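Local coordinates for protein beta-methylmalyl-CoA dehydratase (Chloroflexus aurantiacus, PDB 4E3E) that catalyses the reversible dehydration of (2R,3S)-beta-methylmalyl-CoA to mesaconyl-CoA in the glyoxylate assimilation cycle, at residues 12-17 / 78-83; 34-39 / 64-69; 50-55 / 183-188; 233-238 / 244-249. One frame throughout, in Å; residues are numbered along the deposited sequence.

Interaction 1 (12-17 / 78-83); sequences EDFRLG and PDISLN
The backbone oxygen of Asp79 is met by two groups: Asn9 ND2 donates a hydrogen bond to it, and the ring of Phe14 brings its far edge up to it, with CZ 3.6 Å from Asp79 O. The next carbonyl lies near the same edge, Ile80 O being 3.8 Å from Phe14 CZ, so the slightly positive rim C-H groups of the ring point at two successive carbonyl oxygens. The side chains of Phe14 and Ile80 cross at about a right angle, and CE1 of Phe14 touches CD1 of Ile80 at 4.0 Å. Helix 65-80 is the long helix that the antiparallel sheet wraps in the hot-dog fold, and Phe14, just ahead of strand 19-27, lies between its end and Val111 and Leu114 of strand 104-116. With CG turned anti to its own carbonyl carbon (chi1 -69°), the ring of Phe14 extends from the loop toward the helix. A serine in place of Phe14 would probably leave a gap beside Ile80 CD1 and deprive the Asp79 and Ile80 carbonyls of their aromatic neighbour. Arg15 braces the loop, its NH1 donating to Glu12 O at 2.7 Å and to Phe14 O at 2.9 Å, both acceptors lying in the guanidinium plane. The carboxylate of Asp79 is engaged elsewhere, by His22 ND1.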
# COMPACT_ATOMS: atom_id res chain seq x y z
N GLU A 12 -23.35 -29.04 5.37
CA GLU A 12 -23.48 -30.38 5.98
C GLU A 12 -22.20 -30.84 6.68
O GLU A 12 -22.22 -31.81 7.45
CB GLU A 12 -23.95 -31.42 4.94
CG GLU A 12 -22.99 -31.69 3.78
CD GLU A 12 -23.27 -30.84 2.55
OE1 GLU A 12 -23.30 -29.59 2.66
OE2 GLU A 12 -23.43 -31.43 1.46
N ASP A 13 -21.10 -30.14 6.43
CA ASP A 13 -19.81 -30.47 7.02
C ASP A 13 -19.68 -30.00 8.47
O ASP A 13 -18.83 -30.51 9.20
CB ASP A 13 -18.67 -29.90 6.18
CG ASP A 13 -18.65 -30.47 4.77
OD1 ASP A 13 -19.03 -31.65 4.58
OD2 ASP A 13 -18.25 -29.73 3.85
N PHE A 14 -20.51 -29.05 8.87
CA PHE A 14 -20.43 -28.47 10.21
C PHE A 14 -21.07 -29.36 11.27
O PHE A 14 -22.09 -30.00 11.03
CB PHE A 14 -21.04 -27.07 10.24
CG PHE A 14 -20.24 -26.04 9.49
CD1 PHE A 14 -19.01 -25.58 9.98
CD2 PHE A 14 -20.72 -25.51 8.28
CE1 PHE A 14 -18.28 -24.63 9.28
CE2 PHE A 14 -19.99 -24.56 7.59
CZ PHE A 14 -18.77 -24.11 8.08
N ARG A 15 -20.46 -29.39 12.45
CA ARG A 15 -21.01 -30.11 13.59
C ARG A 15 -21.19 -29.17 14.77
O ARG A 15 -20.26 -28.44 15.15
CB ARG A 15 -20.11 -31.28 13.99
CG ARG A 15 -20.07 -32.42 12.98
CD ARG A 15 -21.45 -33.05 12.78
NE ARG A 15 -21.43 -34.11 11.78
CZ ARG A 15 -21.52 -33.92 10.47
NH1 ARG A 15 -21.64 -32.69 9.97
NH2 ARG A 15 -21.49 -34.96 9.65
N LEU A 16 -22.39 -29.19 15.36
CA LEU A 16 -22.66 -28.40 16.55
C LEU A 16 -21.60 -28.67 17.62
O LEU A 16 -21.32 -29.81 17.94
CB LEU A 16 -24.05 -28.71 17.12
CG LEU A 16 -24.43 -27.86 18.35
CD1 LEU A 16 -24.56 -26.40 17.95
CD2 LEU A 16 -25.70 -28.37 19.01
N GLY A 17 -21.03 -27.60 18.15
CA GLY A 17 -20.02 -27.73 19.19
C GLY A 17 -18.59 -27.93 18.71
O GLY A 17 -17.67 -27.96 19.53
N PRO A 78 -11.43 -18.96 5.37
CA PRO A 78 -11.18 -20.26 4.70
C PRO A 78 -12.07 -21.40 5.22
O PRO A 78 -12.56 -22.20 4.43
CB PRO A 78 -9.70 -20.54 5.01
CG PRO A 78 -9.10 -19.18 5.21
CD PRO A 78 -10.18 -18.43 5.96
N ASP A 79 -12.31 -21.44 6.54
CA ASP A 79 -13.04 -22.54 7.18
C ASP A 79 -14.53 -22.31 7.39
O ASP A 79 -15.29 -23.27 7.52
CB ASP A 79 -12.40 -22.86 8.53
CG ASP A 79 -10.92 -23.16 8.40
OD1 ASP A 79 -10.56 -24.01 7.58
OD2 ASP A 79 -10.12 -22.54 9.12
N ILE A 80 -14.95 -21.05 7.44
CA ILE A 80 -16.34 -20.73 7.77
C ILE A 80 -17.14 -20.24 6.57
O ILE A 80 -18.24 -20.72 6.34
CB ILE A 80 -16.42 -19.69 8.93
CG1 ILE A 80 -15.65 -20.18 10.16
CG2 ILE A 80 -17.87 -19.33 9.26
CD1 ILE A 80 -16.08 -21.54 10.69
N SER A 81 -16.58 -19.30 5.80
CA SER A 81 -17.39 -18.60 4.80
C SER A 81 -16.89 -18.73 3.38
O SER A 81 -17.43 -18.08 2.48
CB SER A 81 -17.61 -17.13 5.19
OG SER A 81 -16.39 -16.47 5.48
N LEU A 82 -15.87 -19.56 3.16
CA LEU A 82 -15.41 -19.82 1.80
C LEU A 82 -16.58 -20.20 0.87
O LEU A 82 -16.66 -19.72 -0.26
CB LEU A 82 -14.31 -20.89 1.77
CG LEU A 82 -13.58 -21.06 0.43
CD1 LEU A 82 -12.88 -19.77 0.00
CD2 LEU A 82 -12.59 -22.21 0.47
N ASN A 83 -17.50 -21.02 1.37
CA ASN A 83 -18.66 -21.47 0.59
C ASN A 83 -19.99 -20.81 1.00
O ASN A 83 -21.06 -21.38 0.78
CB ASN A 83 -18.76 -22.99 0.66
CG ASN A 83 -17.48 -23.66 0.22
OD1 ASN A 83 -17.08 -23.52 -0.93
ND2 ASN A 83 -16.80 -24.35 1.14

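Interaction 2 (34-39 / 64-69)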
# COMPACT_ATOMS: atom_id res chain seq x y z
N ALA A 34 0.03 1.64 8.43
CA ALA A 34 0.11 2.64 7.39
C ALA A 34 -0.78 2.28 6.21
O ALA A 34 -1.44 3.15 5.64
CB ALA A 34 1.56 2.83 6.93
N LEU A 35 -0.82 0.99 5.85
CA LEU A 35 -1.68 0.53 4.78
C LEU A 35 -3.16 0.80 5.06
O LEU A 35 -3.89 1.27 4.18
CB LEU A 35 -1.46 -0.97 4.52
CG LEU A 35 -0.48 -1.29 3.39
CD1 LEU A 35 -0.14 -2.76 3.46
CD2 LEU A 35 -1.07 -0.96 2.03
N TYR A 36 -3.58 0.48 6.28
CA TYR A 36 -4.96 0.71 6.73
C TYR A 36 -5.30 2.22 6.64
O TYR A 36 -6.35 2.60 6.11
CB TYR A 36 -5.16 0.17 8.17
CG TYR A 36 -6.61 0.19 8.61
CD1 TYR A 36 -7.48 -0.84 8.24
CD2 TYR A 36 -7.13 1.27 9.36
CE1 TYR A 36 -8.82 -0.82 8.62
CE2 TYR A 36 -8.47 1.30 9.74
CZ TYR A 36 -9.31 0.26 9.35
OH TYR A 36 -10.64 0.27 9.70
N THR A 37 -4.40 3.07 7.13
CA THR A 37 -4.56 4.53 6.94
C THR A 37 -4.74 4.90 5.45
O THR A 37 -5.60 5.71 5.11
CB THR A 37 -3.41 5.30 7.53
OG1 THR A 37 -3.33 4.96 8.92
CG2 THR A 37 -3.59 6.82 7.36
N SER A 38 -3.93 4.29 4.57
CA SER A 38 -3.89 4.67 3.16
C SER A 38 -5.11 4.16 2.41
O SER A 38 -5.41 4.59 1.29
CB SER A 38 -2.60 4.13 2.51
OG SER A 38 -2.66 2.71 2.26
N LEU A 39 -5.80 3.21 3.02
CA LEU A 39 -6.94 2.59 2.37
C LEU A 39 -8.26 3.23 2.84
O LEU A 39 -9.23 3.29 2.07
CB LEU A 39 -6.93 1.08 2.62
CG LEU A 39 -5.85 0.29 1.87
CD1 LEU A 39 -5.68 -1.06 2.58
CD2 LEU A 39 -6.29 0.11 0.41
N ASP A 64 -5.99 0.07 15.11
CA ASP A 64 -7.40 0.37 14.95
C ASP A 64 -8.24 -0.89 15.26
O ASP A 64 -7.97 -1.97 14.72
CB ASP A 64 -7.66 0.80 13.50
CG ASP A 64 -9.05 1.43 13.32
OD1 ASP A 64 -9.11 2.63 12.95
OD2 ASP A 64 -10.07 0.73 13.52
N SER A 65 -9.28 -0.73 16.08
CA SER A 65 -10.18 -1.83 16.45
C SER A 65 -10.73 -2.54 15.22
O SER A 65 -10.89 -3.76 15.23
CB SER A 65 -11.36 -1.32 17.29
OG SER A 65 -10.98 -1.17 18.64
N LEU A 66 -11.05 -1.79 14.17
CA LEU A 66 -11.57 -2.43 12.97
C LEU A 66 -10.51 -3.18 12.16
O LEU A 66 -10.82 -4.19 11.51
CB LEU A 66 -12.30 -1.43 12.09
CG LEU A 66 -13.57 -0.86 12.69
CD1 LEU A 66 -14.19 0.04 11.64
CD2 LEU A 66 -14.53 -1.99 13.07
N LEU A 67 -9.26 -2.70 12.20
CA LEU A 67 -8.15 -3.47 11.61
C LEU A 67 -8.01 -4.82 12.35
O LEU A 67 -7.89 -5.87 11.70
CB LEU A 67 -6.83 -2.67 11.62
CG LEU A 67 -5.55 -3.34 11.08
CD1 LEU A 67 -5.76 -3.95 9.68
CD2 LEU A 67 -4.39 -2.34 11.09
N VAL A 68 -8.04 -4.78 13.69
CA VAL A 68 -8.11 -5.99 14.50
C VAL A 68 -9.29 -6.88 14.07
O VAL A 68 -9.13 -8.10 13.84
CB VAL A 68 -8.23 -5.69 16.01
CG1 VAL A 68 -8.50 -6.97 16.81
CG2 VAL A 68 -6.97 -5.00 16.54
N PHE A 69 -10.47 -6.29 13.95
CA PHE A 69 -11.66 -7.04 13.53
C PHE A 69 -11.49 -7.76 12.18
O PHE A 69 -11.75 -8.98 12.10
CB PHE A 69 -12.90 -6.16 13.58
CG PHE A 69 -14.14 -6.83 13.08
CD1 PHE A 69 -14.91 -7.62 13.93
CD2 PHE A 69 -14.53 -6.69 11.76
CE1 PHE A 69 -16.06 -8.24 13.47
CE2 PHE A 69 -15.68 -7.32 11.29
CZ PHE A 69 -16.44 -8.10 12.15
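Tyr36 fills the space between the two helices, and the tight part of the contact is its ring against Leu67. The CB of Leu67 sits over one face, 4.1 Å from the centroid of the Tyr36 ring and 18° off the normal, a CH-pi contact. The two methyls of Leu67 extend along the inner part of the tyrosine: Leu67 CD1 is 3.8 Å from Tyr36 CD1, and Leu67 CD2 is 3.9 Å from Tyr36 CB. CG of Tyr36 stands anti to the backbone N (chi1 -171°), which carries the ring across to helix 65-80. The Tyr36 hydroxyl passes Leu66, with OH 3.4 Å from CB of Leu66, and hydrogen-bonds to Ser255 of helix 250-265. The looser, partly exposed side belongs to Asp64. Here OD1 approaches Tyr36 CE2 at 3.5 Å without a bond, the carboxylate turned 48° from the ring plane. The other oxygen, OD2, uses its anti lone pair to accept from Leu66 N at 2.8 Å. Asp64 is thereby the N-cap of helix 65-80, the central helix of the N-terminal hot-dog unit, and by similarity Asp64 and Ser65 belong to the substrate-binding site.

Interaction 3 (50-55 / 183-188)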
# COMPACT_ATOMS: atom_id res chain seq x y z
N THR A 50 1.37 8.29 18.34
CA THR A 50 1.89 7.64 19.54
C THR A 50 1.89 8.57 20.76
O THR A 50 1.40 8.18 21.81
CB THR A 50 3.25 6.96 19.27
OG1 THR A 50 3.00 5.66 18.73
CG2 THR A 50 4.11 6.81 20.53
N PRO A 51 2.39 9.82 20.61
CA PRO A 51 2.32 10.69 21.80
C PRO A 51 0.88 10.98 22.28
O PRO A 51 0.65 11.05 23.49
CB PRO A 51 3.06 11.97 21.36
CG PRO A 51 3.95 11.51 20.23
CD PRO A 51 3.10 10.50 19.50
N PHE A 52 -0.07 11.11 21.37
CA PHE A 52 -1.47 11.30 21.75
C PHE A 52 -1.95 10.08 22.54
O PHE A 52 -2.52 10.24 23.63
CB PHE A 52 -2.33 11.53 20.51
CG PHE A 52 -3.77 11.87 20.82
CD1 PHE A 52 -4.72 10.86 21.01
CD2 PHE A 52 -4.19 13.22 20.90
CE1 PHE A 52 -6.05 11.18 21.30
CE2 PHE A 52 -5.52 13.53 21.17
CZ PHE A 52 -6.45 12.51 21.38
N ALA A 53 -1.68 8.88 22.03
CA ALA A 53 -2.08 7.64 22.70
C ALA A 53 -1.40 7.51 24.06
O ALA A 53 -2.04 7.12 25.06
CB ALA A 53 -1.79 6.44 21.82
N GLN A 54 -0.12 7.88 24.13
CA GLN A 54 0.61 7.82 25.41
C GLN A 54 0.08 8.79 26.46
O GLN A 54 0.10 8.48 27.65
CB GLN A 54 2.11 8.03 25.20
CG GLN A 54 2.76 6.81 24.56
CD GLN A 54 4.16 7.08 24.07
OE1 GLN A 54 4.56 8.23 23.90
NE2 GLN A 54 4.91 6.02 23.82
N SER A 55 -0.42 9.95 26.03
CA SER A 55 -1.00 10.91 26.97
C SER A 55 -2.29 10.35 27.58
O SER A 55 -2.78 10.87 28.59
CB SER A 55 -1.27 12.25 26.29
OG SER A 55 -2.40 12.13 25.43
N ALA A 183 -6.90 18.13 31.70
CA ALA A 183 -5.57 18.73 31.78
C ALA A 183 -4.59 18.18 30.74
O ALA A 183 -3.50 18.71 30.56
CB ALA A 183 -5.00 18.56 33.18
N ASN A 184 -5.01 17.13 30.04
CA ASN A 184 -4.11 16.36 29.20
C ASN A 184 -4.76 15.94 27.88
O ASN A 184 -4.23 15.07 27.18
CB ASN A 184 -3.66 15.12 29.98
CG ASN A 184 -2.23 14.71 29.66
OD1 ASN A 184 -1.36 15.55 29.43
ND2 ASN A 184 -1.98 13.41 29.67
N TYR A 185 -5.90 16.55 27.55
CA TYR A 185 -6.62 16.18 26.31
C TYR A 185 -6.71 17.35 25.34
O TYR A 185 -7.47 18.30 25.56
CB TYR A 185 -8.02 15.64 26.63
CG TYR A 185 -8.67 14.95 25.46
CD1 TYR A 185 -8.37 13.63 25.15
CD2 TYR A 185 -9.59 15.63 24.64
CE1 TYR A 185 -8.96 12.99 24.07
CE2 TYR A 185 -10.18 14.99 23.56
CZ TYR A 185 -9.86 13.68 23.28
OH TYR A 185 -10.43 13.02 22.22
N ASN A 186 -5.92 17.29 24.26
CA ASN A 186 -5.91 18.36 23.28
C ASN A 186 -7.07 18.24 22.30
O ASN A 186 -7.05 17.41 21.39
CB ASN A 186 -4.56 18.40 22.55
CG ASN A 186 -4.39 19.62 21.69
OD1 ASN A 186 -5.30 20.01 20.94
ND2 ASN A 186 -3.24 20.25 21.77
N LEU A 187 -8.08 19.08 22.48
CA LEU A 187 -9.27 19.09 21.63
C LEU A 187 -8.99 19.44 20.17
O LEU A 187 -9.60 18.87 19.25
CB LEU A 187 -10.32 20.05 22.19
CG LEU A 187 -10.99 19.68 23.52
CD1 LEU A 187 -11.75 20.88 24.05
CD2 LEU A 187 -11.91 18.47 23.37
N ALA A 188 -8.09 20.40 19.95
CA ALA A 188 -7.71 20.79 18.59
C ALA A 188 -7.06 19.60 17.87
O ALA A 188 -7.37 19.33 16.71
CB ALA A 188 -6.78 21.99 18.61
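The rings of Phe52 and Tyr185 form an offset edge-to-face pair, the edge of Phe52 directed toward the face of Tyr185, with centroids 5.7 Å apart and planes at 65°. The closest approach is 3.7 Å, between Phe52 CZ and Tyr185 CE1. Asn186 O lies near the plane of the Phe52 ring at its edge, 4.2 Å from CE2 of Phe52, while the rim of the tyrosine ring is met in plane by CD2 of Leu187 from its own segment. Both aromatic side chains leave the backbone with CG anti to N (chi1 -174° in Phe52), and so reach across to each other. Toward the surface the contact becomes polar and less firm. Asn184 ND2 lies 2.9 Å from Ser55 O, but the bond is bent and weak, and the asparagine is poorly ordered. Ser55 turns its hydroxyl back onto its own helix, where OG donates to Phe52 O at 2.6 Å, leaving CB to face the Asn184 amide at 3.6 Å from ND2. Further along, Asn186 is the N-cap of helix 187-190, its OD1 accepting from His189 N. On the third subunit, another copy of the protein, Thr104 packs on Pro51 and Val21 on Ala188. The arrangement is plain surface packing of a double hot-dog chain: a short helix of the N-terminal unit held against the connection that leads to the C-terminal one.

Interaction 4 (233-238 / 244-249)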
# COMPACT_ATOMS: atom_id res chain seq x y z
N PHE A 233 -12.29 -11.34 -5.67
CA PHE A 233 -11.04 -11.37 -6.44
C PHE A 233 -11.13 -11.71 -7.91
O PHE A 233 -10.30 -11.26 -8.70
CB PHE A 233 -10.04 -12.33 -5.78
CG PHE A 233 -9.59 -11.89 -4.42
CD1 PHE A 233 -8.66 -10.86 -4.28
CD2 PHE A 233 -10.09 -12.49 -3.27
CE1 PHE A 233 -8.24 -10.45 -3.02
CE2 PHE A 233 -9.67 -12.09 -2.01
CZ PHE A 233 -8.75 -11.06 -1.88
N ASN A 234 -12.14 -12.51 -8.26
CA ASN A 234 -12.15 -13.23 -9.52
C ASN A 234 -13.16 -12.68 -10.51
O ASN A 234 -14.33 -13.06 -10.51
CB ASN A 234 -12.42 -14.72 -9.26
CG ASN A 234 -12.11 -15.59 -10.47
OD1 ASN A 234 -12.30 -15.17 -11.61
ND2 ASN A 234 -11.63 -16.81 -10.22
N LEU A 235 -12.67 -11.81 -11.38
CA LEU A 235 -13.51 -11.21 -12.41
C LEU A 235 -13.92 -12.25 -13.45
O LEU A 235 -15.03 -12.21 -13.95
CB LEU A 235 -12.81 -10.02 -13.08
CG LEU A 235 -13.61 -9.25 -14.15
CD1 LEU A 235 -14.93 -8.72 -13.59
CD2 LEU A 235 -12.77 -8.13 -14.75
N HIS A 236 -13.00 -13.17 -13.76
CA HIS A 236 -13.26 -14.25 -14.72
C HIS A 236 -14.51 -14.99 -14.34
O HIS A 236 -15.36 -15.27 -15.20
CB HIS A 236 -12.05 -15.18 -14.81
CG HIS A 236 -12.21 -16.34 -15.77
ND1 HIS A 236 -12.70 -16.18 -17.02
CD2 HIS A 236 -11.90 -17.68 -15.63
CE1 HIS A 236 -12.72 -17.37 -17.64
NE2 HIS A 236 -12.22 -18.29 -16.79
N VAL A 237 -14.66 -15.29 -13.05
CA VAL A 237 -15.87 -15.96 -12.55
C VAL A 237 -17.01 -14.98 -12.31
O VAL A 237 -18.14 -15.20 -12.78
CB VAL A 237 -15.59 -16.77 -11.27
CG1 VAL A 237 -16.90 -17.24 -10.62
CG2 VAL A 237 -14.69 -17.96 -11.59
N GLU A 238 -16.72 -13.89 -11.60
CA GLU A 238 -17.78 -12.99 -11.16
C GLU A 238 -18.46 -12.29 -12.32
O GLU A 238 -19.63 -11.92 -12.21
CB GLU A 238 -17.30 -11.99 -10.10
CG GLU A 238 -17.07 -12.64 -8.75
CD GLU A 238 -18.18 -13.61 -8.36
OE1 GLU A 238 -19.37 -13.23 -8.40
OE2 GLU A 238 -17.87 -14.76 -8.03
N GLY A 244 -22.32 -9.47 -12.16
CA GLY A 244 -21.37 -9.35 -13.26
C GLY A 244 -20.11 -8.60 -12.89
O GLY A 244 -19.45 -8.05 -13.78
N ARG A 245 -19.78 -8.56 -11.59
CA ARG A 245 -18.62 -7.85 -11.12
C ARG A 245 -18.27 -8.35 -9.74
O ARG A 245 -19.12 -8.92 -9.05
CB ARG A 245 -18.86 -6.32 -11.13
CG ARG A 245 -20.12 -5.87 -10.43
CD ARG A 245 -20.91 -4.86 -11.25
NE ARG A 245 -22.20 -4.61 -10.61
CZ ARG A 245 -22.61 -3.42 -10.16
NH1 ARG A 245 -21.86 -2.34 -10.32
NH2 ARG A 245 -23.80 -3.32 -9.57
N ARG A 246 -17.03 -8.15 -9.35
CA ARG A 246 -16.56 -8.54 -8.01
C ARG A 246 -17.32 -7.77 -6.94
O ARG A 246 -17.75 -6.63 -7.17
CB ARG A 246 -15.06 -8.28 -7.89
CG ARG A 246 -14.21 -9.21 -8.75
CD ARG A 246 -12.81 -8.63 -8.98
NE ARG A 246 -12.82 -7.63 -10.05
CZ ARG A 246 -11.76 -6.96 -10.49
NH1 ARG A 246 -11.91 -6.08 -11.49
NH2 ARG A 246 -10.54 -7.15 -9.96
N ILE A 247 -17.50 -8.39 -5.78
CA ILE A 247 -18.25 -7.83 -4.67
C ILE A 247 -17.27 -7.36 -3.62
O ILE A 247 -16.31 -8.07 -3.28
CB ILE A 247 -19.24 -8.85 -4.06
CG1 ILE A 247 -20.22 -9.32 -5.14
CG2 ILE A 247 -20.02 -8.21 -2.91
CD1 ILE A 247 -21.02 -10.55 -4.77
N VAL A 248 -17.48 -6.14 -3.14
CA VAL A 248 -16.62 -5.56 -2.11
C VAL A 248 -16.89 -6.22 -0.77
O VAL A 248 -18.04 -6.36 -0.35
CB VAL A 248 -16.80 -4.02 -2.00
CG1 VAL A 248 -15.99 -3.45 -0.83
CG2 VAL A 248 -16.41 -3.35 -3.31
N TYR A 249 -15.81 -6.64 -0.11
CA TYR A 249 -15.88 -7.13 1.24
C TYR A 249 -16.72 -6.17 2.10
O TYR A 249 -16.41 -4.97 2.23
CB TYR A 249 -14.44 -7.21 1.81
CG TYR A 249 -14.34 -7.47 3.29
CD1 TYR A 249 -15.13 -8.45 3.92
CD2 TYR A 249 -13.40 -6.77 4.08
CE1 TYR A 249 -15.01 -8.69 5.30
CE2 TYR A 249 -13.29 -7.01 5.44
CZ TYR A 249 -14.10 -7.97 6.04
OH TYR A 249 -13.98 -8.20 7.41
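The two backbones come closest where Glu238 ends its short helix and Arg245 follows the turn, their CA atoms 5.2 Å apart; Gly244, with positive phi, brings its CA to 3.3 Å from Glu238 O in a CA-H...O contact. Glu238 lies against the chain here, its CB 3.7 Å from Arg245 O. Arg246 carries the rest of the contact. With CG anti to the carbonyl carbon (chi1 -69°), its side chain runs along the start of the other segment, CG 3.9 Å from Asn234 N and CD 3.6 Å from Phe233 O. A bend at chi3 (-81°) then turns NE and the guanidinium under Leu235, which crosses at about a right angle and sets CB over one face of the group, offset toward the rim and 3.9 Å from Arg246 NE. Helix 235-238 starts with Asn234 as its N-cap, OD1 accepting from Val237 N at 2.8 Å, and the 244-249 segment leads into helix 250-265, which is the counterpart of helix 65-80 in the C-terminal hot-dog unit. The charged end of Arg246 points to the subunit interface, where NH2 forms a salt bridge with Glu214 of the second subunit. Replacing Arg246 with a leucine would probably leave that glutamate without its mate across the interface and uncover Leu235 CB. Nearby, Thr212 of the second subunit hydrogen-bonds through OG1 to both Phe233 O and Leu235 N.

Overall arrangement
From the N terminus, interaction 1 opens first and closes at 78-83, tying the loop before strand 19-27 to the end of helix 65-80. Within that loop, interaction 2 joins helix 30-40 to the start of the same long helix, so the two contacts hold its opposite ends. Interaction 3 starts at 50-55, before either has closed, and crosses both, reaching residues 183-188 in the connection between the two hot-dog halves. Interaction 4 follows in series, closing a short loop between helix 235-238 and the approach to helix 250-265. Interactions 3 and 4 lie on opposite sides of the chain's centre, about 43 Å apart between centres.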